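PDB 3M1P: ribose 5-phosphate isomerase from Trypanosoma cruzi, which probably interconverts ribose 5-phosphate and ribulose 5-phosphate, as a type B ribose 5-phosphate isomerase. Local coordinates for residues 55-59 and 60-64; 113-116 and 117-121. The protein carries 1 engineered substitution. All coordinates share one frame; numbering follows the deposited sequence.

Contact 1 of 2, residues 55-59 and 60-64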
ATOM      1  N   GLU A  55      13.553  24.119  -5.166  1.00 18.29           N
ATOM      2  CA  GLU A  55      14.069  25.484  -5.040  1.00 19.70           C
ATOM      3  C   GLU A  55      12.937  26.509  -5.013  1.00 19.80           C
ATOM      4  O   GLU A  55      12.963  27.433  -4.205  1.00 19.93           O
ATOM      5  CB  GLU A  55      15.080  25.813  -6.151  1.00 19.84           C
ATOM      6  CG  GLU A  55      16.357  24.992  -6.115  1.00 21.74           C
ATOM      7  CD  GLU A  55      17.310  25.356  -4.978  1.00 25.52           C
ATOM      8  OE1 GLU A  55      17.134  26.422  -4.336  1.00 26.64           O
ATOM      9  OE2 GLU A  55      18.260  24.567  -4.739  1.00 25.84           O
ATOM     10  N   MET A  56      11.933  26.319  -5.870  1.00 20.28           N
ATOM     11  CA  MET A  56      10.763  27.187  -5.891  1.00 21.01           C
ATOM     12  C   MET A  56      10.075  27.215  -4.531  1.00 20.69           C
ATOM     13  O   MET A  56       9.687  28.284  -4.044  1.00 20.53           O
ATOM     14  CB  MET A  56       9.796  26.753  -6.983  1.00 20.64           C
ATOM     15  CG  MET A  56      10.346  26.943  -8.387  1.00 21.98           C
ATOM     16  SD  MET A  56       9.289  26.207  -9.641  1.00 23.53           S
ATOM     17  CE  MET A  56       7.871  27.308  -9.575  1.00 21.85           C
ATOM     18  N   VAL A  57       9.934  26.037  -3.918  1.00 20.57           N
ATOM     19  CA  VAL A  57       9.357  25.925  -2.582  1.00 20.15           C
ATOM     20  C   VAL A  57      10.260  26.620  -1.543  1.00 20.09           C
ATOM     21  O   VAL A  57       9.792  27.432  -0.749  1.00 19.72           O
ATOM     22  CB  VAL A  57       9.093  24.437  -2.183  1.00 20.47           C
ATOM     23  CG1 VAL A  57       8.782  24.326  -0.684  1.00 19.84           C
ATOM     24  CG2 VAL A  57       7.963  23.830  -3.022  1.00 19.12           C
ATOM     25  N   ALA A  58      11.552  26.295  -1.558  1.00 20.47           N
ATOM     26  CA  ALA A  58      12.507  26.906  -0.634  1.00 20.81           C
ATOM     27  C   ALA A  58      12.555  28.444  -0.756  1.00 21.38           C
ATOM     28  O   ALA A  58      12.568  29.141   0.269  1.00 21.55           O
ATOM     29  CB  ALA A  58      13.890  26.304  -0.828  1.00 20.65           C
ATOM     30  N   ARG A  59      12.587  28.952  -1.989  0.50 21.46           N
ATOM     31  CA  ARG A  59      12.583  30.400  -2.238  0.50 22.20           C
ATOM     32  C   ARG A  59      11.201  31.015  -2.011  0.50 22.39           C
ATOM     33  O   ARG A  59      11.041  32.235  -2.083  0.50 22.40           O
ATOM     34  CB  ARG A  59      13.086  30.720  -3.655  0.50 22.12           C
ATOM     35  CG  ARG A  59      14.570  30.428  -3.855  0.50 23.04           C
ATOM     36  CD  ARG A  59      15.077  30.943  -5.185  0.50 24.32           C
ATOM     37  NE  ARG A  59      16.519  30.744  -5.346  0.50 26.31           N
ATOM     38  CZ  ARG A  59      17.461  31.595  -4.932  0.50 27.26           C
ATOM     39  NH1 ARG A  59      17.140  32.724  -4.306  0.50 27.00           N
ATOM     40  NH2 ARG A  59      18.739  31.310  -5.141  0.50 27.63           N
ATOM     41  N   LYS A  60      10.217  30.154  -1.738  1.00 22.63           N
ATOM     42  CA  LYS A  60       8.822  30.550  -1.448  1.00 23.23           C
ATOM     43  C   LYS A  60       8.074  31.153  -2.648  1.00 23.00           C
ATOM     44  O   LYS A  60       7.083  31.858  -2.475  1.00 22.77           O
ATOM     45  CB  LYS A  60       8.709  31.439  -0.193  1.00 23.12           C
ATOM     46  CG  LYS A  60       9.303  30.832   1.088  1.00 24.86           C
ATOM     47  CD  LYS A  60       9.504  31.900   2.165  1.00 24.97           C
ATOM     48  CE  LYS A  60      10.320  31.372   3.353  1.00 29.05           C
ATOM     49  NZ  LYS A  60       9.597  30.311   4.174  1.00 29.25           N
ATOM     50  N   GLU A  61       8.538  30.843  -3.854  1.00 23.41           N
ATOM     51  CA  GLU A  61       7.842  31.218  -5.091  1.00 24.04           C
ATOM     52  C   GLU A  61       6.508  30.507  -5.219  1.00 23.70           C
ATOM     53  O   GLU A  61       5.578  31.028  -5.837  1.00 23.71           O
ATOM     54  CB  GLU A  61       8.688  30.882  -6.307  1.00 24.59           C
ATOM     55  CG  GLU A  61       9.878  31.804  -6.490  1.00 27.33           C
ATOM     56  CD  GLU A  61      10.769  31.353  -7.610  1.00 30.67           C
ATOM     57  OE1 GLU A  61      10.247  30.831  -8.621  1.00 31.11           O
ATOM     58  OE2 GLU A  61      11.998  31.529  -7.473  1.00 33.63           O
ATOM     59  N   VAL A  62       6.435  29.310  -4.637  1.00 23.22           N
ATOM     60  CA  VAL A  62       5.192  28.550  -4.522  1.00 22.36           C
ATOM     61  C   VAL A  62       5.089  28.084  -3.080  1.00 22.22           C
ATOM     62  O   VAL A  62       6.087  28.113  -2.343  1.00 23.15           O
ATOM     63  CB  VAL A  62       5.166  27.346  -5.498  1.00 22.57           C
ATOM     64  CG1 VAL A  62       5.280  27.830  -6.947  1.00 22.16           C
ATOM     65  CG2 VAL A  62       6.285  26.348  -5.179  1.00 21.61           C
ATOM     66  N   GLU A  63       3.896  27.685  -2.655  1.00 21.13           N
ATOM     67  CA  GLU A  63       3.727  27.170  -1.302  1.00 20.54           C
ATOM     68  C   GLU A  63       3.981  25.654  -1.253  1.00 19.55           C
ATOM     69  O   GLU A  63       4.525  25.145  -0.275  1.00 19.27           O
ATOM     70  CB  GLU A  63       2.330  27.488  -0.753  1.00 20.27           C
ATOM     71  CG  GLU A  63       2.109  26.996   0.674  1.00 20.84           C
ATOM     72  CD  GLU A  63       0.716  27.269   1.203  1.00 21.69           C
ATOM     73  OE1 GLU A  63      -0.127  27.771   0.429  1.00 24.07           O
ATOM     74  OE2 GLU A  63       0.455  26.977   2.394  1.00 21.23           O
ATOM     75  N   PHE A  64       3.579  24.945  -2.307  1.00 18.54           N
ATOM     76  CA  PHE A  64       3.650  23.491  -2.313  1.00 17.52           C
ATOM     77  C   PHE A  64       4.332  22.954  -3.562  1.00 17.12           C
ATOM     78  O   PHE A  64       4.342  23.600  -4.613  1.00 17.15           O
ATOM     79  CB  PHE A  64       2.249  22.880  -2.211  1.00 16.95           C
ATOM     80  CG  PHE A  64       1.562  23.107  -0.892  1.00 16.21           C
ATOM     81  CD1 PHE A  64       2.028  22.506   0.274  1.00 16.35           C
ATOM     82  CD2 PHE A  64       0.405  23.889  -0.824  1.00 15.77           C
ATOM     83  CE1 PHE A  64       1.377  22.697   1.492  1.00 14.95           C
ATOM     84  CE2 PHE A  64      -0.252  24.085   0.375  1.00 14.97           C
ATOM     85  CZ  PHE A  64       0.230  23.476   1.545  1.00 16.52           C
TER
HETATM   86  O   HOH W   1       7.472  27.602   0.530  1.00 31.53           O
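Val57 keeps CG1 trans to its backbone N, which leaves CG2 anti to the carbonyl carbon, and this second methyl is the one that meets Val62. CG2 of Val57 lies 3.7 Å from CG2 of Val62, the two side chains crossing at about a right angle. Met56 reaches the other branch of the same valine: its chain is extended to the sulfur (chi2 172°) and then turned about the CG-SD bond (chi3 70°), setting CE 3.7 Å from Val62 CG1. One valine beyond the turn is thus gripped through both of its methyls by successive residues of the last helical turn.

The helix ends at Lys60, whose positive phi of 68° belongs to a Schellman motif. Lys60 N donates to Val57 O at 2.9 Å, approaching from above the carbonyl plane. Glu61 N bonds weakly to Met56 O at 2.8 Å, and Val62 N is a second, longer and weak donor to that oxygen. Val57 O also accepts from a water, 2.7 Å away, that donates to Val62 O as well, bridging the helix end to the outgoing chain. On the exposed flank, Arg59 and Glu61 lie side by side and point the same way; in the conformer modelled here Arg59 CD is 3.9 Å from Glu61 OE2, a loose and doubtful contact, while the charged groups themselves stay apart.

The turn hands helix 46-58 over to strand 64-69. Met56 and Val62 both rest on Ala6 of strand 3-9, and Val62 also touches Arg4. Phe64 pairs through its backbone with Arg4 and Ala6 as the strand joins the parallel sheet, while Glu63 forms a salt bridge with Arg3.

Contact 2 of 2, residues 113-116 and 117-121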
ATOM      1  N   ARG A 113       4.591   4.382 -11.139  0.50 14.97           N
ATOM      2  CA  ARG A 113       4.743   2.950 -11.376  0.50 15.19           C
ATOM      3  C   ARG A 113       4.270   2.098 -10.199  0.50 15.15           C
ATOM      4  O   ARG A 113       4.098   0.880 -10.346  0.50 14.94           O
ATOM      5  CB  ARG A 113       6.204   2.607 -11.708  0.50 15.51           C
ATOM      6  CG  ARG A 113       6.755   3.282 -12.972  0.50 16.65           C
ATOM      7  CD  ARG A 113       6.026   2.802 -14.213  0.50 17.89           C
ATOM      8  NE  ARG A 113       6.443   3.523 -15.411  0.50 19.79           N
ATOM      9  CZ  ARG A 113       6.072   3.198 -16.643  0.50 20.40           C
ATOM     10  NH1 ARG A 113       5.270   2.154 -16.842  0.50 20.74           N
ATOM     11  NH2 ARG A 113       6.509   3.910 -17.676  0.50 20.70           N
ATOM     12  N   THR A 114       4.069   2.738  -9.046  1.00 14.83           N
ATOM     13  CA  THR A 114       3.707   2.046  -7.810  1.00 15.10           C
ATOM     14  C   THR A 114       2.263   2.303  -7.361  1.00 14.59           C
ATOM     15  O   THR A 114       1.608   1.404  -6.846  1.00 14.08           O
ATOM     16  CB  THR A 114       4.661   2.395  -6.628  1.00 15.60           C
ATOM     17  OG1 THR A 114       4.567   3.785  -6.315  1.00 17.80           O
ATOM     18  CG2 THR A 114       6.098   2.085  -6.969  1.00 15.42           C
ATOM     19  N   THR A 115       1.777   3.522  -7.582  1.00 14.08           N
ATOM     20  CA  THR A 115       0.509   3.971  -7.023  1.00 14.23           C
ATOM     21  C   THR A 115      -0.464   4.307  -8.168  1.00 14.48           C
ATOM     22  O   THR A 115      -0.110   5.032  -9.098  1.00 14.90           O
ATOM     23  CB  THR A 115       0.760   5.197  -6.075  1.00 14.07           C
ATOM     24  OG1 THR A 115       1.703   4.823  -5.064  1.00 12.50           O
ATOM     25  CG2 THR A 115      -0.510   5.688  -5.411  1.00 14.14           C
ATOM     26  N   GLY A 116      -1.674   3.753  -8.123  1.00 14.59           N
ATOM     27  CA  GLY A 116      -2.665   4.020  -9.169  1.00 14.58           C
ATOM     28  C   GLY A 116      -3.061   5.489  -9.194  1.00 14.51           C
ATOM     29  O   GLY A 116      -3.075   6.136  -8.142  1.00 14.64           O
ATOM     30  N   VAL A 117      -3.381   6.016 -10.381  1.00 14.57           N
ATOM     31  CA  VAL A 117      -3.750   7.440 -10.522  1.00 14.79           C
ATOM     32  C   VAL A 117      -4.848   7.901  -9.559  1.00 14.59           C
ATOM     33  O   VAL A 117      -4.800   9.023  -9.071  1.00 15.00           O
ATOM     34  CB  VAL A 117      -4.099   7.894 -12.006  1.00 15.11           C
ATOM     35  CG1 VAL A 117      -2.919   7.672 -12.964  1.00 15.64           C
ATOM     36  CG2 VAL A 117      -5.342   7.213 -12.546  1.00 13.56           C
ATOM     37  N   GLU A 118      -5.827   7.049  -9.261  1.00 14.70           N
ATOM     38  CA  GLU A 118      -6.914   7.480  -8.362  1.00 14.45           C
ATOM     39  C   GLU A 118      -6.452   7.633  -6.910  1.00 13.47           C
ATOM     40  O   GLU A 118      -7.020   8.429  -6.170  1.00 13.01           O
ATOM     41  CB  GLU A 118      -8.151   6.569  -8.466  1.00 15.14           C
ATOM     42  CG  GLU A 118      -8.921   6.670  -9.815  1.00 16.98           C
ATOM     43  CD  GLU A 118      -9.339   8.090 -10.151  1.00 20.50           C
ATOM     44  OE1 GLU A 118      -9.906   8.782  -9.273  1.00 22.45           O
ATOM     45  OE2 GLU A 118      -9.089   8.517 -11.293  1.00 21.56           O
ATOM     46  N   VAL A 119      -5.431   6.870  -6.517  1.00 12.70           N
ATOM     47  CA  VAL A 119      -4.809   7.042  -5.207  1.00 12.45           C
ATOM     48  C   VAL A 119      -3.894   8.265  -5.223  1.00 12.67           C
ATOM     49  O   VAL A 119      -3.836   9.007  -4.245  1.00 12.57           O
ATOM     50  CB  VAL A 119      -4.073   5.762  -4.734  1.00 12.71           C
ATOM     51  CG1 VAL A 119      -3.361   5.971  -3.391  1.00 10.95           C
ATOM     52  CG2 VAL A 119      -5.074   4.608  -4.619  1.00 12.84           C
ATOM     53  N   ILE A 120      -3.208   8.488  -6.346  1.00 12.78           N
ATOM     54  CA  ILE A 120      -2.387   9.687  -6.511  1.00 12.68           C
ATOM     55  C   ILE A 120      -3.282  10.913  -6.392  1.00 13.01           C
ATOM     56  O   ILE A 120      -2.953  11.860  -5.677  1.00 13.22           O
ATOM     57  CB  ILE A 120      -1.591   9.684  -7.850  1.00 12.61           C
ATOM     58  CG1 ILE A 120      -0.455   8.659  -7.780  1.00 12.08           C
ATOM     59  CG2 ILE A 120      -1.026  11.091  -8.150  1.00 12.93           C
ATOM     60  CD1 ILE A 120       0.292   8.402  -9.118  1.00 12.17           C
ATOM     61  N   ARG A 121      -4.432  10.862  -7.066  1.00 13.15           N
ATOM     62  CA  ARG A 121      -5.457  11.889  -6.939  1.00 13.78           C
ATOM     63  C   ARG A 121      -5.805  12.168  -5.467  1.00 13.71           C
ATOM     64  O   ARG A 121      -5.763  13.311  -5.018  1.00 13.59           O
ATOM     65  CB  ARG A 121      -6.712  11.499  -7.733  1.00 13.47           C
ATOM     66  CG  ARG A 121      -7.793  12.582  -7.693  1.00 13.92           C
ATOM     67  CD  ARG A 121      -9.051  12.185  -8.469  1.00 14.67           C
ATOM     68  NE  ARG A 121     -10.109  13.172  -8.254  1.00 19.41           N
ATOM     69  CZ  ARG A 121     -10.940  13.172  -7.215  1.00 21.97           C
ATOM     70  NH1 ARG A 121     -10.853  12.229  -6.288  1.00 22.87           N
ATOM     71  NH2 ARG A 121     -11.858  14.127  -7.093  1.00 25.58           N
TER
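Thr115 packs its methyl against Val119, CG2 to CG1 at 3.5 Å, with the two side chains crossing at about a right angle. Both groups are presented by their first torsions: Thr115 CG2 and Val119 CG1 each stand trans to their own backbone N. Ile120 closes the same buried side, its CD1 lying 3.4 Å from Thr115 O and its CG1 3.8 Å from Thr115 CG2; it also packs on Ile16 and on Leu20 of helix 17-26. Between these side chains sits Gly116 O, which accepts two amides of the first helical turn. The bond from Ile120 N is nearly straight (162°) and in the carbonyl plane at 3.0 Å, whereas that from Val119 N is weak. Thr114 OG1 is hydrogen-bonded both to Thr115 OG1 and to Gly111 O.

The other side of the turn is looser. The side chains of Val117 and Glu118, both partly exposed, lead away from the loop, and Arg113 of the third subunit packs on the pair. Val117 still touches Ile16 and Tyr23. With Gly116 as N-cap, this is a helix start in a Rossmann-like alpha/beta fold, where the loop after strand 107-111 becomes helix 117-129.

How the contacts relate
The two contacts are opposite kinds of helix end: contact 1 finishes helix 46-58 and leads into a strand, while contact 2 follows a strand and starts helix 117-129. They lie on opposite sides of the chain's centre, with contact centres 24 Å apart and nearest atoms about 13 Å apart, so they do not touch. The parallel beta-sheet relates them. Strands 64-69 and 107-111 are parallel neighbours; contact 1 enters the first at its beginning, and contact 2 comes after the end of the second, where Arg113 pairs through its backbone with Gly70. Contact 2 therefore belongs to the C-terminal ends of the parallel strands, where alpha/beta enzymes usually carry their active sites, and also to the subunit interface.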